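Dihydroxyacetone kinase (Citrobacter freundii, PDB 1UN8) catalyses the ATP-dependent phosphorylation of dihydroxyacetone to dihydroxyacetone phosphate, a step of glycerol fermentation, and works as a homodimer. Local coordinates at residues 254-259 and 305-310; 239-244 and 279-284; 497-502 and 542-547; 191-196 and 299-304; 131-136 and 174-179. All blocks are in the same frame, centred on the assembly; numbering follows the deposited sequence.

Contact 1 (254-259 and 305-310)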
# COMPACT_ATOMS: atom_id res chain seq x y z
N LEU A 254 -20.10 16.98 -1.35
CA LEU A 254 -18.77 16.65 -0.86
C LEU A 254 -17.97 15.68 -1.71
O LEU A 254 -18.49 14.79 -2.36
CB LEU A 254 -18.86 16.01 0.54
CG LEU A 254 -19.60 16.75 1.66
CD1 LEU A 254 -20.00 15.79 2.76
CD2 LEU A 254 -18.73 17.86 2.23
N ALA A 255 -16.68 15.90 -1.67
CA ALA A 255 -15.73 15.01 -2.32
C ALA A 255 -15.01 14.37 -1.12
O ALA A 255 -14.60 15.09 -0.21
CB ALA A 255 -14.73 15.76 -3.20
N VAL A 256 -14.84 13.05 -1.08
CA VAL A 256 -14.17 12.41 0.04
C VAL A 256 -12.97 11.60 -0.41
O VAL A 256 -13.06 10.79 -1.34
CB VAL A 256 -15.15 11.48 0.81
CG1 VAL A 256 -14.41 10.63 1.83
CG2 VAL A 256 -16.22 12.32 1.50
N MET A 257 -11.85 11.83 0.26
CA MET A 257 -10.63 11.12 -0.06
C MET A 257 -10.31 10.05 0.99
O MET A 257 -10.14 10.35 2.18
CB MET A 257 -9.46 12.10 -0.18
CG MET A 257 -8.10 11.43 -0.22
SD MET A 257 -6.77 12.59 -0.59
CE MET A 257 -6.99 13.81 0.71
N ILE A 258 -10.25 8.79 0.55
CA ILE A 258 -9.92 7.66 1.43
C ILE A 258 -8.43 7.37 1.21
O ILE A 258 -8.03 6.80 0.20
CB ILE A 258 -10.74 6.41 1.06
CG1 ILE A 258 -12.22 6.76 1.04
CG2 ILE A 258 -10.48 5.30 2.06
CD1 ILE A 258 -12.94 6.37 -0.24
N ASN A 259 -7.63 7.77 2.19
CA ASN A 259 -6.18 7.64 2.17
C ASN A 259 -5.64 6.51 3.04
O ASN A 259 -6.00 6.36 4.21
CB ASN A 259 -5.57 8.97 2.61
CG ASN A 259 -4.04 8.93 2.68
OD1 ASN A 259 -3.37 8.70 1.67
ND2 ASN A 259 -3.50 9.16 3.87
N LEU A 305 -9.74 9.89 6.41
CA LEU A 305 -10.87 10.29 5.61
C LEU A 305 -10.87 11.80 5.54
O LEU A 305 -10.90 12.48 6.57
CB LEU A 305 -12.17 9.81 6.25
CG LEU A 305 -12.40 8.31 6.21
CD1 LEU A 305 -13.63 7.96 7.03
CD2 LEU A 305 -12.54 7.86 4.76
N THR A 306 -10.80 12.34 4.32
CA THR A 306 -10.82 13.78 4.12
C THR A 306 -12.04 14.22 3.32
O THR A 306 -12.31 13.71 2.23
CB THR A 306 -9.59 14.28 3.35
OG1 THR A 306 -8.41 14.01 4.10
CG2 THR A 306 -9.70 15.77 3.14
N ALA A 307 -12.79 15.16 3.88
CA ALA A 307 -13.98 15.69 3.22
C ALA A 307 -13.70 17.14 2.84
O ALA A 307 -13.21 17.92 3.66
CB ALA A 307 -15.18 15.61 4.15
N ILE A 308 -13.97 17.48 1.59
CA ILE A 308 -13.80 18.84 1.09
C ILE A 308 -15.16 19.30 0.55
O ILE A 308 -15.80 18.58 -0.22
CB ILE A 308 -12.76 18.93 -0.04
CG1 ILE A 308 -12.74 20.34 -0.59
CG2 ILE A 308 -13.07 17.92 -1.15
CD1 ILE A 308 -11.37 20.98 -0.57
N VAL A 309 -15.59 20.49 0.97
CA VAL A 309 -16.87 21.04 0.54
C VAL A 309 -16.79 21.52 -0.90
O VAL A 309 -15.89 22.28 -1.26
CB VAL A 309 -17.30 22.23 1.43
CG1 VAL A 309 -18.64 22.77 0.96
CG2 VAL A 309 -17.38 21.78 2.88
N LEU A 310 -17.72 21.07 -1.73
CA LEU A 310 -17.72 21.46 -3.13
C LEU A 310 -18.49 22.76 -3.37
O LEU A 310 -19.62 22.75 -3.86
CB LEU A 310 -18.31 20.33 -3.97
CG LEU A 310 -17.58 18.99 -3.86
CD1 LEU A 310 -18.31 17.94 -4.68
CD2 LEU A 310 -16.15 19.15 -4.32
O HOH W 1 -7.72 11.30 3.74

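Contact 2 (239-244 and 279-284)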
# COMPACT_ATOMS: atom_id res chain seq x y z
N LEU A 239 -17.91 6.40 13.56
CA LEU A 239 -17.46 7.31 14.59
C LEU A 239 -16.75 8.47 13.90
O LEU A 239 -16.95 9.64 14.24
CB LEU A 239 -16.51 6.59 15.54
CG LEU A 239 -15.68 7.45 16.51
CD1 LEU A 239 -16.56 8.49 17.20
CD2 LEU A 239 -15.01 6.55 17.53
N MET A 240 -15.93 8.13 12.92
CA MET A 240 -15.17 9.11 12.17
C MET A 240 -16.11 9.99 11.37
O MET A 240 -15.95 11.21 11.31
CB MET A 240 -14.19 8.41 11.24
CG MET A 240 -13.01 7.79 11.97
SD MET A 240 -11.88 6.80 10.94
CE MET A 240 -10.73 8.05 10.31
N VAL A 241 -17.12 9.38 10.77
CA VAL A 241 -18.07 10.14 9.99
C VAL A 241 -18.82 11.14 10.85
O VAL A 241 -19.11 12.26 10.41
CB VAL A 241 -19.05 9.20 9.26
CG1 VAL A 241 -20.21 10.00 8.66
CG2 VAL A 241 -18.31 8.47 8.17
N ASP A 242 -19.15 10.76 12.08
CA ASP A 242 -19.85 11.69 12.95
C ASP A 242 -19.02 12.94 13.14
O ASP A 242 -19.49 14.05 12.89
CB ASP A 242 -20.14 11.05 14.32
CG ASP A 242 -21.27 10.04 14.27
OD1 ASP A 242 -22.24 10.28 13.52
OD2 ASP A 242 -21.20 9.03 15.01
N LYS A 243 -17.78 12.76 13.58
CA LYS A 243 -16.88 13.88 13.82
C LYS A 243 -16.68 14.71 12.57
O LYS A 243 -16.55 15.93 12.65
CB LYS A 243 -15.54 13.38 14.36
CG LYS A 243 -15.72 12.73 15.71
CD LYS A 243 -14.44 12.28 16.35
CE LYS A 243 -14.72 11.71 17.73
NZ LYS A 243 -15.49 12.69 18.57
N LEU A 244 -16.67 14.07 11.40
CA LEU A 244 -16.52 14.82 10.17
C LEU A 244 -17.77 15.67 9.96
O LEU A 244 -17.67 16.85 9.64
CB LEU A 244 -16.33 13.89 8.98
CG LEU A 244 -14.89 13.41 8.72
CD1 LEU A 244 -14.88 12.33 7.65
CD2 LEU A 244 -14.02 14.58 8.29
N SER A 279 -22.33 5.10 5.22
CA SER A 279 -22.40 5.99 6.37
C SER A 279 -23.37 7.13 6.10
O SER A 279 -23.76 7.38 4.97
CB SER A 279 -21.01 6.55 6.69
OG SER A 279 -20.59 7.49 5.73
N PRO A 280 -23.79 7.83 7.17
CA PRO A 280 -24.72 8.95 7.03
C PRO A 280 -24.15 10.03 6.12
O PRO A 280 -24.86 10.95 5.72
CB PRO A 280 -24.88 9.44 8.46
CG PRO A 280 -24.67 8.20 9.27
CD PRO A 280 -23.50 7.56 8.58
N LEU A 281 -22.87 9.90 5.78
CA LEU A 281 -22.18 10.87 4.93
C LEU A 281 -22.47 10.61 3.46
O LEU A 281 -22.28 11.46 2.59
CB LEU A 281 -20.68 10.77 5.19
CG LEU A 281 -19.74 11.76 4.53
CD1 LEU A 281 -20.14 13.17 4.91
CD2 LEU A 281 -18.33 11.48 4.99
N HIS A 282 -22.95 9.40 3.21
CA HIS A 282 -23.28 8.88 1.89
C HIS A 282 -24.07 9.77 0.92
O HIS A 282 -23.62 10.00 -0.21
CB HIS A 282 -23.99 7.53 2.09
CG HIS A 282 -24.97 7.17 1.02
ND1 HIS A 282 -24.60 6.94 -0.29
CD2 HIS A 282 -26.31 6.97 1.08
CE1 HIS A 282 -25.68 6.61 -0.99
NE2 HIS A 282 -26.72 6.62 -0.18
N SER A 283 -25.22 10.26 1.35
CA SER A 283 -26.09 11.08 0.50
C SER A 283 -25.53 12.41 0.03
O SER A 283 -26.18 13.10 -0.75
CB SER A 283 -27.42 11.33 1.20
OG SER A 283 -27.23 12.07 2.40
N ARG A 284 -24.34 12.79 0.47
CA ARG A 284 -23.77 14.07 0.07
C ARG A 284 -22.49 13.91 -0.73
O ARG A 284 -21.88 14.90 -1.11
CB ARG A 284 -23.49 14.92 1.31
CG ARG A 284 -24.71 15.16 2.17
CD ARG A 284 -24.37 15.89 3.45
NE ARG A 284 -23.67 17.14 3.20
CZ ARG A 284 -23.14 17.89 4.16
NH1 ARG A 284 -23.23 17.52 5.42
NH2 ARG A 284 -22.49 19.00 3.84

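Contact 3 (497-502 and 542-547)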
# COMPACT_ATOMS: atom_id res chain seq x y z
N ALA A 497 -4.32 -60.06 -14.02
CA ALA A 497 -3.15 -59.28 -14.39
C ALA A 497 -3.26 -57.86 -13.84
O ALA A 497 -2.30 -57.33 -13.29
CB ALA A 497 -3.00 -59.24 -15.91
N ALA A 498 -4.44 -57.27 -13.99
CA ALA A 498 -4.70 -55.92 -13.52
C ALA A 498 -4.42 -55.82 -12.02
O ALA A 498 -3.74 -54.91 -11.56
CB ALA A 498 -6.15 -55.54 -13.81
N PHE A 499 -4.95 -56.77 -11.27
CA PHE A 499 -4.75 -56.79 -9.83
C PHE A 499 -3.27 -56.88 -9.51
O PHE A 499 -2.75 -56.09 -8.73
CB PHE A 499 -5.47 -57.98 -9.21
CG PHE A 499 -4.93 -58.37 -7.88
CD1 PHE A 499 -4.90 -57.46 -6.83
CD2 PHE A 499 -4.42 -59.65 -7.68
CE1 PHE A 499 -4.37 -57.82 -5.60
CE2 PHE A 499 -3.89 -60.02 -6.45
CZ PHE A 499 -3.87 -59.10 -5.40
N ASP A 500 -2.61 -57.86 -10.11
CA ASP A 500 -1.19 -58.04 -9.87
C ASP A 500 -0.41 -56.75 -10.11
O ASP A 500 0.50 -56.41 -9.37
CB ASP A 500 -0.63 -59.12 -10.78
CG ASP A 500 0.67 -59.68 -10.25
OD1 ASP A 500 0.64 -60.37 -9.20
OD2 ASP A 500 1.73 -59.41 -10.87
N ALA A 501 -0.77 -56.03 -11.16
CA ALA A 501 -0.09 -54.78 -11.47
C ALA A 501 -0.35 -53.76 -10.36
O ALA A 501 0.58 -53.16 -9.82
CB ALA A 501 -0.59 -54.24 -12.81
N ALA A 502 -1.62 -53.59 -10.01
CA ALA A 502 -2.00 -52.66 -8.96
C ALA A 502 -1.27 -53.02 -7.68
O ALA A 502 -0.73 -52.15 -6.98
CB ALA A 502 -3.52 -52.70 -8.74
N VAL A 542 -9.58 -53.53 -4.54
CA VAL A 542 -10.73 -53.50 -5.41
C VAL A 542 -10.48 -54.46 -6.56
O VAL A 542 -11.28 -55.36 -6.82
CB VAL A 542 -10.98 -52.09 -5.95
CG1 VAL A 542 -11.98 -52.14 -7.10
CG2 VAL A 542 -11.53 -51.20 -4.84
N PHE A 543 -9.37 -54.29 -7.26
CA PHE A 543 -9.07 -55.18 -8.36
C PHE A 543 -8.92 -56.63 -7.93
O PHE A 543 -9.32 -57.55 -8.66
CB PHE A 543 -7.82 -54.72 -9.10
CG PHE A 543 -8.08 -53.59 -10.03
CD1 PHE A 543 -8.00 -52.28 -9.60
CD2 PHE A 543 -8.48 -53.84 -11.33
CE1 PHE A 543 -8.31 -51.23 -10.44
CE2 PHE A 543 -8.79 -52.79 -12.19
CZ PHE A 543 -8.71 -51.48 -11.74
N LYS A 544 -8.36 -56.85 -6.75
CA LYS A 544 -8.20 -58.19 -6.22
C LYS A 544 -9.59 -58.82 -6.13
O LYS A 544 -9.79 -59.97 -6.52
CB LYS A 544 -7.59 -58.14 -4.82
CG LYS A 544 -7.37 -59.51 -4.22
CD LYS A 544 -6.87 -59.41 -2.80
CE LYS A 544 -6.74 -60.79 -2.18
NZ LYS A 544 -6.31 -60.68 -0.76
N ALA A 545 -10.55 -58.05 -5.63
CA ALA A 545 -11.91 -58.54 -5.51
C ALA A 545 -12.50 -58.85 -6.89
O ALA A 545 -13.17 -59.86 -7.08
CB ALA A 545 -12.77 -57.50 -4.80
N LEU A 546 -12.24 -57.97 -7.85
CA LEU A 546 -12.76 -58.18 -9.18
C LEU A 546 -12.18 -59.45 -9.80
O LEU A 546 -12.91 -60.25 -10.38
CB LEU A 546 -12.44 -56.98 -10.07
CG LEU A 546 -13.18 -55.69 -9.73
CD1 LEU A 546 -12.85 -54.63 -10.77
CD2 LEU A 546 -14.67 -55.94 -9.69
N ALA A 547 -10.87 -59.62 -9.65
CA ALA A 547 -10.21 -60.79 -10.21
C ALA A 547 -10.65 -62.10 -9.57
O ALA A 547 -10.65 -63.14 -10.23
CB ALA A 547 -8.70 -60.63 -10.09

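Contact 4 (191-196 and 299-304)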
# COMPACT_ATOMS: atom_id res chain seq x y z
N VAL A 191 -7.09 7.36 11.64
CA VAL A 191 -7.16 6.35 12.68
C VAL A 191 -6.11 5.31 12.34
O VAL A 191 -5.85 5.06 11.16
CB VAL A 191 -8.56 5.68 12.74
CG1 VAL A 191 -8.82 4.89 11.47
CG2 VAL A 191 -8.65 4.79 13.98
N ALA A 192 -5.49 4.72 13.37
CA ALA A 192 -4.47 3.72 13.15
C ALA A 192 -4.49 2.60 14.18
O ALA A 192 -4.85 2.81 15.34
CB ALA A 192 -3.10 4.39 13.13
N LEU A 193 -4.11 1.40 13.74
CA LEU A 193 -4.06 0.24 14.61
C LEU A 193 -2.65 0.13 15.17
O LEU A 193 -2.44 -0.47 16.22
CB LEU A 193 -4.42 -1.03 13.83
CG LEU A 193 -5.81 -0.96 13.18
CD1 LEU A 193 -6.17 -2.32 12.56
CD2 LEU A 193 -6.84 -0.55 14.22
N SER A 194 -1.69 0.71 14.48
CA SER A 194 -0.31 0.69 14.95
C SER A 194 0.52 1.77 14.27
O SER A 194 0.23 2.18 13.15
CB SER A 194 0.35 -0.68 14.75
OG SER A 194 0.36 -1.05 13.39
N SER A 195 1.55 2.25 14.95
CA SER A 195 2.39 3.27 14.36
C SER A 195 3.25 2.63 13.26
O SER A 195 3.07 1.47 12.92
CB SER A 195 3.25 3.93 15.42
OG SER A 195 3.82 5.13 14.92
N CYS A 196 4.20 3.39 12.72
CA CYS A 196 5.03 2.88 11.63
C CYS A 196 6.40 2.39 12.05
O CYS A 196 6.89 2.71 13.13
CB CYS A 196 5.22 3.99 10.59
SG CYS A 196 5.99 5.46 11.31
N ASP A 299 4.88 2.84 6.85
CA ASP A 299 3.96 1.71 6.78
C ASP A 299 2.87 1.68 7.85
O ASP A 299 2.30 0.62 8.14
CB ASP A 299 4.76 0.40 6.81
CG ASP A 299 5.46 0.18 8.13
OD1 ASP A 299 5.54 1.12 8.95
OD2 ASP A 299 5.95 -0.95 8.36
N MET A 300 2.56 2.84 8.41
CA MET A 300 1.53 2.95 9.44
C MET A 300 0.24 2.24 9.05
O MET A 300 -0.35 2.53 8.02
CB MET A 300 1.23 4.42 9.72
CG MET A 300 0.24 4.67 10.84
SD MET A 300 0.41 6.35 11.48
CE MET A 300 -1.17 6.97 11.05
N LYS A 301 -0.22 1.31 9.89
CA LYS A 301 -1.45 0.62 9.57
C LYS A 301 -2.68 1.39 10.03
O LYS A 301 -3.30 1.06 11.03
CB LYS A 301 -1.46 -0.79 10.17
CG LYS A 301 -2.72 -1.57 9.80
CD LYS A 301 -2.53 -3.07 9.74
CE LYS A 301 -3.75 -3.71 9.06
NZ LYS A 301 -3.64 -5.18 8.84
N GLY A 302 -3.01 2.43 9.27
CA GLY A 302 -4.18 3.25 9.56
C GLY A 302 -4.64 3.91 8.27
O GLY A 302 -3.99 3.76 7.22
N PHE A 303 -5.76 4.62 8.30
CA PHE A 303 -6.25 5.29 7.10
C PHE A 303 -6.84 6.62 7.51
O PHE A 303 -7.08 6.85 8.70
CB PHE A 303 -7.32 4.43 6.40
CG PHE A 303 -8.60 4.27 7.19
CD1 PHE A 303 -9.62 5.23 7.10
CD2 PHE A 303 -8.77 3.18 8.04
CE1 PHE A 303 -10.80 5.10 7.84
CE2 PHE A 303 -9.95 3.03 8.79
CZ PHE A 303 -10.96 3.99 8.69
N SER A 304 -7.04 7.52 6.56
CA SER A 304 -7.65 8.81 6.89
C SER A 304 -8.78 9.10 5.94
O SER A 304 -8.81 8.60 4.82
CB SER A 304 -6.59 9.92 6.87
OG SER A 304 -6.03 10.07 5.58
O HOH W 2 1.86 -0.61 11.53

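Contact 5 (131-136 and 174-179)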
# COMPACT_ATOMS: atom_id res chain seq x y z
N ASN A 131 8.53 37.49 -4.94
CA ASN A 131 7.22 37.68 -4.33
C ASN A 131 6.82 36.33 -3.76
O ASN A 131 6.68 35.36 -4.51
CB ASN A 131 6.19 38.14 -5.36
CG ASN A 131 6.36 39.59 -5.74
OD1 ASN A 131 5.42 40.23 -6.20
ND2 ASN A 131 7.57 40.12 -5.56
N VAL A 132 6.64 36.27 -2.45
CA VAL A 132 6.31 35.02 -1.79
C VAL A 132 5.10 35.09 -0.86
O VAL A 132 4.87 36.10 -0.18
CB VAL A 132 7.50 34.51 -0.96
CG1 VAL A 132 7.26 33.07 -0.54
CG2 VAL A 132 8.78 34.65 -1.76
N GLU A 133 4.34 34.00 -0.84
CA GLU A 133 3.19 33.88 0.04
C GLU A 133 3.24 32.48 0.66
O GLU A 133 3.71 31.53 0.03
CB GLU A 133 1.89 34.07 -0.73
CG GLU A 133 1.60 35.52 -1.16
CD GLU A 133 1.67 36.52 -0.02
OE1 GLU A 133 1.36 36.16 1.13
OE2 GLU A 133 2.05 37.68 -0.28
N MET A 134 2.78 32.36 1.90
CA MET A 134 2.78 31.07 2.56
C MET A 134 1.42 30.70 3.12
O MET A 134 0.77 31.50 3.79
CB MET A 134 3.80 31.07 3.70
CG MET A 134 3.91 29.73 4.39
SD MET A 134 5.36 29.62 5.47
CE MET A 134 4.51 29.27 6.99
N LEU A 135 0.97 29.48 2.83
CA LEU A 135 -0.31 29.00 3.33
C LEU A 135 -0.09 27.78 4.21
O LEU A 135 0.30 26.71 3.72
CB LEU A 135 -1.25 28.63 2.18
CG LEU A 135 -2.54 27.93 2.64
CD1 LEU A 135 -3.33 28.90 3.50
CD2 LEU A 135 -3.38 27.47 1.45
N ILE A 136 -0.31 27.94 5.51
CA ILE A 136 -0.15 26.83 6.45
C ILE A 136 -1.46 26.02 6.45
O ILE A 136 -2.54 26.57 6.70
CB ILE A 136 0.11 27.31 7.91
CG1 ILE A 136 1.33 28.23 7.98
CG2 ILE A 136 0.36 26.11 8.80
CD1 ILE A 136 1.09 29.59 7.42
N THR A 174 -4.34 35.60 -6.21
CA THR A 174 -5.48 34.75 -6.52
C THR A 174 -5.20 33.30 -6.13
O THR A 174 -6.07 32.61 -5.59
CB THR A 174 -5.83 34.84 -8.02
OG1 THR A 174 -6.12 36.20 -8.34
CG2 THR A 174 -7.06 33.97 -8.35
N VAL A 175 -3.99 32.84 -6.42
CA VAL A 175 -3.60 31.49 -6.08
C VAL A 175 -3.80 31.32 -4.57
O VAL A 175 -4.51 30.42 -4.12
CB VAL A 175 -2.13 31.23 -6.44
CG1 VAL A 175 -1.74 29.81 -6.07
CG2 VAL A 175 -1.91 31.47 -7.93
N LEU A 176 -3.19 32.21 -3.80
CA LEU A 176 -3.29 32.18 -2.35
C LEU A 176 -4.74 32.22 -1.89
O LEU A 176 -5.15 31.41 -1.07
CB LEU A 176 -2.52 33.37 -1.75
CG LEU A 176 -2.68 33.68 -0.26
CD1 LEU A 176 -2.20 32.50 0.57
CD2 LEU A 176 -1.86 34.93 0.08
N ARG A 177 -5.51 33.15 -2.43
CA ARG A 177 -6.90 33.31 -2.05
C ARG A 177 -7.65 31.99 -2.18
O ARG A 177 -8.27 31.52 -1.23
CB ARG A 177 -7.58 34.35 -2.95
CG ARG A 177 -8.92 34.86 -2.42
CD ARG A 177 -9.84 35.42 -3.53
NE ARG A 177 -10.73 34.40 -4.10
CZ ARG A 177 -11.66 33.72 -3.42
NH1 ARG A 177 -11.84 33.93 -2.12
NH2 ARG A 177 -12.43 32.82 -4.04
N GLU A 178 -7.59 31.41 -3.37
CA GLU A 178 -8.27 30.15 -3.66
C GLU A 178 -7.73 28.99 -2.83
O GLU A 178 -8.49 28.15 -2.34
CB GLU A 178 -8.13 29.82 -5.15
CG GLU A 178 -8.86 30.79 -6.09
CD GLU A 178 -10.37 30.79 -5.88
OE1 GLU A 178 -10.93 29.72 -5.53
OE2 GLU A 178 -10.99 31.84 -6.09
N ALA A 179 -6.41 28.94 -2.69
CA ALA A 179 -5.73 27.91 -1.93
C ALA A 179 -6.23 27.95 -0.49
O ALA A 179 -6.51 26.90 0.12
CB ALA A 179 -4.24 28.13 -1.97

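Contact 1 (254-259 and 305-310)
Ala255 and Ile308 pair across two antiparallel strands, and their side chains pack tightly. Ile308 has CG1 anti to its backbone N (chi1 175°) and CG2 between N and the carbonyl carbon, 3.4 Å from Ala255 CB. A single methyl suits this place, because Leu310 CD2 closes in on the same CB at 3.8 Å. On the same face of the sheet, Met257 bends at chi3 (56°) and brings CE to 3.7 Å from Thr306 CB, the two side chains lying side by side. The backbones are laced by four nearly straight N-H...O bonds, two at each hydrogen-bonded pair, the shortest from Met257 N to Thr306 O at 2.8 Å. That carbonyl also receives a CA-H...O contact from Val256 CA at 3.2 Å.

The other face, with Val256 opposite Ala307, is looser: Val256 CG2 and Ala307 CB stand 4.4 Å apart. Back at the Met257-Thr306 pair, one water donates to Met257 O and lies 2.8 Å from Thr306 OG1; a threonine hydroxyl fits here because it also bonds Ser188 OG. Leu310, beyond the last pair, is partly exposed.

Both strands are interior to a mixed sheet. Strand 285-292 flanks 254-260 and strand 186-192 flanks 301-309, while helices 155-167 and 314-319 cover the face of Ala255 and Ile308.

Contact 2 (239-244 and 279-284)
Val241 points from its helix into the turn formed by Ser279, Pro280 and Leu281, and its branched side chain carries most of the contact. Its CB is 4.2 Å from Ser279 CB, at the limit of packing. From there the two methyls part. CG1, anti to the backbone N (chi1 169°), touches Leu281 CB at 3.6 Å and passes Pro280 CD at 4.1 Å. CG2 goes to Ser279 instead, 3.6 Å from its CB and 3.5 Å from its OG. The OG is not left to a hydrocarbon neighbour alone, since it is hydrogen-bonded to Leu276 O in the last turn of helix 266-277. A beta-branched residue suits this place because its two methyls diverge, one to Leu281 and Pro280, the other to Ser279.

One helical turn later, Leu244 CD1 comes within 4.4 Å of Leu281 CD2, a loose contact that extends the apolar seam towards the sheet. Leu281, buried, crosses Val241 obliquely and also packs on Leu254, whereas proline serves well at the exposed second position of a type I turn.

The turn from Ser279 to His282 links helix 266-277 to strand 285-292. It thus belongs to the beta-alpha-beta crossover between the parallel neighbours 254-260 and 285-292, here packed on helix 233-247 in the alpha/beta DhaK domain.

Contact 3 (497-502 and 542-547)
Phe499 and Lys544 lie side by side and point the same way, so that the lysine's hydrocarbon chain runs over one face of the phenyl ring. Lys544 CB sits 3.7 Å from the ring centroid and 30° off its normal, a CH-pi contact; CG follows 3.6 Å above the plane, shifted towards the rim. Lys544 is extended throughout, which keeps CG and CD against the ring while the ammonium end is carried beyond it. Lysine suits this partly exposed spot, offering methylenes to the aromatic while its ammonium end leads away from the other helix.

Phe543 turns the other way. Its CG is anti to the carbonyl carbon (chi1 -79°), and the ring enters the buried side of the helix pair, where Ala498 CB meets it obliquely, 3.8 Å from CD2. At the waist the backbones come close: Phe543 CB is 3.8 Å from Phe499 CA, and Ala547 CB is 4.3 Å from Phe499 CB. Such nearness goes with the small alanines flanking the aromatics.

The axes of 497-502 and 542-547 approach to 8.2 Å at 158° between directions; their helices are antiparallel neighbours in the eight-helix barrel of the C-terminal ATP-binding domain. That barrel encloses a bound phospholipid: Leu546 lines its pocket, and the side chain of Phe543 comes to about 4 Å from the lipid.

Contact 4 (191-196 and 299-304)
Val191 and Phe303 meet through matching first torsions: Val191 holds CG1 (chi1 66°), and Phe303 its CG (chi1 67°), between the backbone N and the carbonyl carbon. This swings the valine methyl over one face of the ring, 3.7 Å from the centroid and shifted towards the rim, a CH-pi contact. The pair belongs to neighbouring antiparallel strands, 186-192 and 301-309, of the mixed sheet in the DhaK domain. Val191 and Phe303 exchange two backbone hydrogen bonds, and Leu193 N gives Lys301 O a nearly straight one of 2.8 Å.

Between these bonds Ala192 CA and Gly302 CA approach to 3.6 Å. Glycine suits this spot because Val191 O and Ala192 CB already occupy the space into which a side chain would project. At the start of that strand an inverse gamma turn is centred on Lys301, as the partner turns a corner at Leu193. Met300 CG, anti to the backbone N, lies 3.4 Å from Ser194 O, and the bend at chi3 brings CE to 3.8 Å from Ala192 CB; an unbranched chain can reach both.

Beyond, Asp299 OD2 bonds His197 of the same chain and Lys301 of the second subunit; Lys301 pairs likewise with Asp299 of that subunit, placing the contact at the dimer interface. The side chain of Cys196 is about 7 Å from that of the active-site His220, and Cys196 CB lies 3.3 Å from Asp299 OD1.

Contact 5 (131-136 and 174-179)
Glu133 sets its carboxylate against Leu176, whose CD2 stands out of the carboxylate plane, nearer OE1 (3.6 Å) than OE2. The same methyl lies 3.7 Å from Glu133 CG; the bend at chi2 (-52°) folds CD back beside it. The two side chains cross at about a right angle. Glutamate suits this partly exposed rim, giving methylenes to the contact and keeping its charge outside, where Arg126 forms a long, weak ion pair with OE1. A salt bridge belongs to the helix alone: Arg177 NH2 meets Glu178 OE2 at 2.7 Å from above the carboxylate plane, on the side turned from the strand.

Further along, Leu135 takes over. Its CG is anti to its backbone N (chi1 172°), and CD2 beyond it lies 3.6 Å from Ala179 CB and 3.4 Å from Ala179 O; the small alanine lets the leucine lie close to the helix backbone. Leu135 CB and Leu176 CD1 meet more loosely at 4.3 Å.

This is helix-on-sheet packing of an alpha/beta fold. Strand 132-137 is, within the chain, an outer strand of a six-stranded mixed sheet, and helix 172-184 lies against it; segments 132-136 and 174-179 run nearly parallel, 5° between directions and 9.3 Å between axes. Strand 104-109 continues the surface beneath, its Leu105 touching Val175 and Ala179. Met134 points away from the helix, to the side where the substrate-binding Asp114 lies about 7 Å off between side chains and where Tyr467 of the second subunit packs.

How the contacts relate
Contacts 1 and 4 both use strand 301-309, pairing it with one neighbour each in the same sheet, and they meet where Asn259 O accepts from Ser304 N. Contact 2 adds no hydrogen bond between its own segments but lies against both: Leu244 packs on Leu305, and Met240 on Val191 and Phe303. Contact 5 belongs to the other sheet of the DhaK domain, about 8 Å from contact 1 at the nearest atoms. These four are largely buried, but contacts 4 and 5 also reach the second subunit. Contact 3 stands apart in the partly buried wall of the helical barrel, its centre about 72 Å from that of contact 1. Backbone bonding dominates contacts 1 and 4, and side-chain packing the rest.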